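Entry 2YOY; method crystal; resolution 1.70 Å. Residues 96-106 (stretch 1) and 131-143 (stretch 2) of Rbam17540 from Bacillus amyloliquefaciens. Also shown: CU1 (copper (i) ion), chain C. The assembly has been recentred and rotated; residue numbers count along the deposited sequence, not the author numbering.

Stretch 1, residues 96-106: APHATSKWHYY
Stretch 2 131-143: HDGSKADTNLTHK

The two stretches bury 678 Å² between them and run in opposite directions: the nearest CA pairs are Pro 97 with Ala 136 (4.9 Å), Ala 99 with Lys 135 (4.1 Å), Thr 100 with Gly 133 (4.8 Å) and Ser 101 with His 131 (5.0 Å). A single beta bridge joins Ala 99 to Lys 135. Stretch 1 turns a corner at Ser 101 (phi/psi -94/-41) before running as a strand through Tyr 106 and beyond; stretch 2 passes through a loop and a 3-10 segment beginning at Ala 136 (-61/-31), and becomes a strand at Thr 141 that runs on past Lys 143.

Pro 97 (-81/79, C-gamma endo) points its CB toward stretch 2, with CB 4.3 Å from Ala 136 CB, an apolar contact, and CG 3.5 Å from Asp 137 OD2. Ala 136 N gives weak hydrogen bonds to Pro 97 O (3.5 Å, 152°) and His 98 O (3.0 Å, 126°). The first is long and the second strongly bent, so neither is ideal. The CA-to-CB bond of His 98 (chi1 m, chi2 -63°) points away, and His 98 NE2 binds the copper(I) ion CU1 at 2.0 Å, alongside two ligand atoms from elsewhere in the structure.

At Ala 99 (-52/135) the backbones come close enough for Ala 99 CA to make a CA-H...O contact with Ser 134 O at 3.5 Å, and Ala 99 CB lies 3.3 Å from Gly 133 O. Thr 100 (-126/135, chi1 m) pairs through both its N and its O: Thr 100 N donates to Ser 134 O (2.9 Å, 147°). Thr 100 O receives a weak bond from Gly 133 N (3.1 Å, 121°), and Gly 133 CA makes a CA-H...O contact with Thr 100 O at 3.1 Å. Gly 133 has phi/psi 94/-3, where a CB would be jammed against the preceding carbonyl O, so the backbone angles themselves call for glycine. Thr 100 OG1 donates back to His 98 O at 2.8 Å and sits 3.2 Å from Ala 136 CB.

Ser 101 O accepts from His 131 N (3.0 Å, 150°). The acceptors Ser 101 O and His 131 O are 3.2 Å apart; one water donates to both, its O at 2.7 Å from Ser 101 O and 2.6 Å from His 131 O.

The CA-to-CB bond of Trp 103 (-119/150, chi1 m, chi2 -105°) points toward stretch 2, and the residue is the aromatic hub. Its six-membered ring presents an edge to the face of His 131 (chi1 t, chi2 66°), centroids 5.0 Å apart and planes at 75°. Over one Trp 103 face comes the edge of His 142 (chi1 m, chi2 134°); the centroids of the His 142 ring and the Trp 103 five-membered ring are 4.2 Å apart, planes at 53°, with His 142 CE1 3.2 Å from Trp 103 CD2. Trp 103 CZ2 also packs 3.9 Å from Ala 136 CB.

Two residues on, the CA-to-CB bond of Tyr 105 (-126/138, chi1 m, chi2 87°) again points toward stretch 2. Tyr 105 OH and His 142 ND1 form a 2.6 Å hydrogen bond, and the two rings meet rim to rim, centroids 5.8 Å apart and planes at 67°.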

# COMPACT_ATOMS: atom_id res chain seq x y z
N ALA A 96 -1.87 14.62 -6.48
CA ALA A 96 -0.93 15.70 -6.25
C ALA A 96 0.47 15.11 -6.22
O ALA A 96 0.90 14.57 -5.17
CB ALA A 96 -1.25 16.44 -4.96
N PRO A 97 1.18 15.16 -7.37
CA PRO A 97 2.50 14.46 -7.53
C PRO A 97 3.69 15.21 -6.94
O PRO A 97 4.49 15.80 -7.67
CB PRO A 97 2.64 14.37 -9.04
CG PRO A 97 1.93 15.59 -9.54
CD PRO A 97 0.75 15.80 -8.63
N HIS A 98 3.85 15.13 -5.63
CA HIS A 98 4.83 15.90 -4.91
C HIS A 98 6.25 15.50 -5.27
O HIS A 98 6.49 14.39 -5.77
CB HIS A 98 4.72 15.68 -3.41
CG HIS A 98 3.36 15.93 -2.86
ND1 HIS A 98 2.75 17.17 -2.91
CD2 HIS A 98 2.47 15.09 -2.26
CE1 HIS A 98 1.56 17.09 -2.35
NE2 HIS A 98 1.37 15.85 -1.93
N ALA A 99 7.18 16.41 -4.99
CA ALA A 99 8.60 16.15 -5.08
C ALA A 99 8.92 14.89 -4.30
O ALA A 99 8.46 14.75 -3.17
CB ALA A 99 9.40 17.31 -4.51
N THR A 100 9.72 14.00 -4.88
CA THR A 100 9.88 12.64 -4.36
C THR A 100 11.32 12.28 -4.12
O THR A 100 12.18 12.51 -4.98
CB THR A 100 9.23 11.64 -5.36
OG1 THR A 100 7.84 11.95 -5.48
CG2 THR A 100 9.44 10.17 -4.92
N SER A 101 11.60 11.66 -2.96
CA SER A 101 12.93 11.17 -2.65
C SER A 101 13.12 9.71 -3.03
O SER A 101 14.16 9.33 -3.54
CB SER A 101 13.28 11.40 -1.18
OG SER A 101 12.31 10.82 -0.36
N LYS A 102 12.12 8.87 -2.77
CA LYS A 102 12.21 7.46 -3.17
C LYS A 102 10.88 6.77 -3.04
O LYS A 102 9.97 7.25 -2.36
CB LYS A 102 13.25 6.68 -2.34
CG LYS A 102 12.89 6.44 -0.89
CD LYS A 102 13.93 5.60 -0.18
CE LYS A 102 13.48 5.25 1.21
NZ LYS A 102 14.47 4.40 1.92
N TRP A 103 10.77 5.63 -3.70
CA TRP A 103 9.76 4.65 -3.40
C TRP A 103 10.44 3.35 -2.99
O TRP A 103 11.59 3.06 -3.35
CB TRP A 103 8.86 4.35 -4.59
CG TRP A 103 8.11 5.48 -5.21
CD1 TRP A 103 6.76 5.74 -5.07
CD2 TRP A 103 8.59 6.41 -6.21
NE1 TRP A 103 6.39 6.78 -5.90
CE2 TRP A 103 7.48 7.21 -6.60
CE3 TRP A 103 9.82 6.62 -6.82
CZ2 TRP A 103 7.59 8.22 -7.60
CZ3 TRP A 103 9.93 7.65 -7.80
CH2 TRP A 103 8.82 8.43 -8.15
N HIS A 104 9.75 2.62 -2.14
CA HIS A 104 10.28 1.35 -1.60
C HIS A 104 9.17 0.34 -1.39
O HIS A 104 8.05 0.69 -0.98
CB HIS A 104 11.19 1.58 -0.36
CG HIS A 104 10.69 2.58 0.63
ND1 HIS A 104 10.68 2.32 1.99
CD2 HIS A 104 10.24 3.86 0.50
CE1 HIS A 104 10.19 3.36 2.64
NE2 HIS A 104 9.95 4.32 1.76
N TYR A 105 9.46 -0.91 -1.75
CA TYR A 105 8.49 -1.99 -1.83
C TYR A 105 8.94 -3.17 -0.98
O TYR A 105 10.12 -3.54 -0.98
CB TYR A 105 8.34 -2.46 -3.29
CG TYR A 105 7.67 -1.41 -4.21
CD1 TYR A 105 8.41 -0.45 -4.83
CD2 TYR A 105 6.30 -1.41 -4.43
CE1 TYR A 105 7.85 0.48 -5.65
CE2 TYR A 105 5.69 -0.43 -5.25
CZ TYR A 105 6.49 0.52 -5.82
OH TYR A 105 5.98 1.45 -6.68
N TYR A 106 7.97 -3.76 -0.27
CA TYR A 106 8.17 -4.83 0.65
C TYR A 106 7.12 -5.92 0.32
O TYR A 106 6.04 -5.62 -0.18
CB TYR A 106 7.94 -4.36 2.07
CG TYR A 106 8.80 -3.17 2.47
CD1 TYR A 106 8.50 -1.87 2.04
CD2 TYR A 106 9.96 -3.34 3.20
CE1 TYR A 106 9.33 -0.81 2.33
CE2 TYR A 106 10.75 -2.26 3.53
CZ TYR A 106 10.44 -1.01 3.10
OH TYR A 106 11.23 0.05 3.40
N HIS A 131 14.92 8.48 -6.34
CA HIS A 131 14.46 9.58 -7.17
C HIS A 131 15.29 10.82 -6.85
O HIS A 131 15.82 10.98 -5.75
CB HIS A 131 12.97 9.81 -6.96
CG HIS A 131 12.30 10.51 -8.10
ND1 HIS A 131 12.15 9.95 -9.35
CD2 HIS A 131 11.68 11.72 -8.16
CE1 HIS A 131 11.47 10.78 -10.12
NE2 HIS A 131 11.19 11.86 -9.42
N ASP A 132 15.37 11.72 -7.82
CA ASP A 132 16.24 12.88 -7.72
C ASP A 132 15.57 14.11 -7.10
O ASP A 132 16.14 15.18 -7.16
CB ASP A 132 16.79 13.24 -9.12
CG ASP A 132 15.72 13.71 -10.09
OD1 ASP A 132 14.55 13.88 -9.67
OD2 ASP A 132 16.05 13.89 -11.28
N GLY A 133 14.37 13.98 -6.54
CA GLY A 133 13.69 15.11 -5.87
C GLY A 133 12.75 15.83 -6.80
O GLY A 133 12.07 16.77 -6.39
N SER A 134 12.71 15.42 -8.06
CA SER A 134 11.71 15.95 -8.97
C SER A 134 10.32 15.36 -8.62
O SER A 134 10.19 14.49 -7.74
CB SER A 134 12.10 15.66 -10.42
OG SER A 134 11.97 14.28 -10.72
N LYS A 135 9.30 15.85 -9.30
CA LYS A 135 7.93 15.41 -9.05
C LYS A 135 7.73 13.91 -9.29
O LYS A 135 8.42 13.30 -10.12
CB LYS A 135 6.94 16.22 -9.90
CG LYS A 135 6.85 17.67 -9.42
CD LYS A 135 5.77 18.46 -10.13
CE LYS A 135 5.97 19.96 -9.93
NZ LYS A 135 6.36 20.32 -8.54
N ALA A 136 6.77 13.33 -8.57
CA ALA A 136 6.55 11.88 -8.58
C ALA A 136 6.19 11.35 -9.95
O ALA A 136 6.49 10.18 -10.27
CB ALA A 136 5.47 11.49 -7.59
N ASP A 137 5.53 12.18 -10.73
CA ASP A 137 5.06 11.73 -12.04
C ASP A 137 6.12 11.80 -13.12
O ASP A 137 5.83 11.46 -14.27
CB ASP A 137 3.75 12.44 -12.45
CG ASP A 137 3.86 13.95 -12.48
OD1 ASP A 137 4.94 14.51 -12.19
OD2 ASP A 137 2.84 14.59 -12.80
N THR A 138 7.36 12.15 -12.78
CA THR A 138 8.46 11.86 -13.71
C THR A 138 8.88 10.37 -13.69
O THR A 138 9.71 9.97 -14.49
CB THR A 138 9.70 12.75 -13.50
OG1 THR A 138 10.33 12.42 -12.26
CG2 THR A 138 9.32 14.22 -13.53
N ASN A 139 8.34 9.56 -12.78
CA ASN A 139 8.53 8.11 -12.79
C ASN A 139 7.28 7.42 -12.26
O ASN A 139 7.26 6.99 -11.11
CB ASN A 139 9.77 7.72 -11.97
CG ASN A 139 10.16 6.27 -12.15
OD1 ASN A 139 9.56 5.56 -12.99
ND2 ASN A 139 11.15 5.82 -11.42
N LEU A 140 6.25 7.29 -13.10
CA LEU A 140 4.93 6.75 -12.71
C LEU A 140 4.90 5.27 -12.33
O LEU A 140 4.14 4.87 -11.42
CB LEU A 140 3.92 6.95 -13.84
CG LEU A 140 3.47 8.40 -14.03
CD1 LEU A 140 2.85 8.55 -15.41
CD2 LEU A 140 2.51 8.84 -12.94
N THR A 141 5.71 4.49 -13.02
CA THR A 141 5.63 3.01 -12.98
C THR A 141 7.00 2.42 -12.66
O THR A 141 7.99 2.81 -13.26
CB THR A 141 5.18 2.50 -14.36
OG1 THR A 141 3.86 2.96 -14.64
CG2 THR A 141 5.18 0.97 -14.44
N HIS A 142 7.04 1.51 -11.68
CA HIS A 142 8.26 0.91 -11.21
C HIS A 142 8.28 -0.58 -11.48
O HIS A 142 7.28 -1.26 -11.29
CB HIS A 142 8.36 1.13 -9.69
CG HIS A 142 8.18 2.56 -9.31
ND1 HIS A 142 7.37 2.96 -8.28
CD2 HIS A 142 8.61 3.70 -9.91
CE1 HIS A 142 7.36 4.27 -8.21
NE2 HIS A 142 8.08 4.75 -9.20
N LYS A 143 9.45 -1.09 -11.86
CA LYS A 143 9.64 -2.53 -12.13
C LYS A 143 10.33 -3.12 -10.95
O LYS A 143 11.45 -2.76 -10.67
CB LYS A 143 10.54 -2.69 -13.34
CG LYS A 143 10.74 -4.11 -13.82
CD LYS A 143 11.66 -4.08 -15.03
CE LYS A 143 12.07 -5.47 -15.49
NZ LYS A 143 13.28 -5.35 -16.33
CU CU1 C . -0.29 14.99 -1.33
O HOH W 1 16.79 9.86 -3.62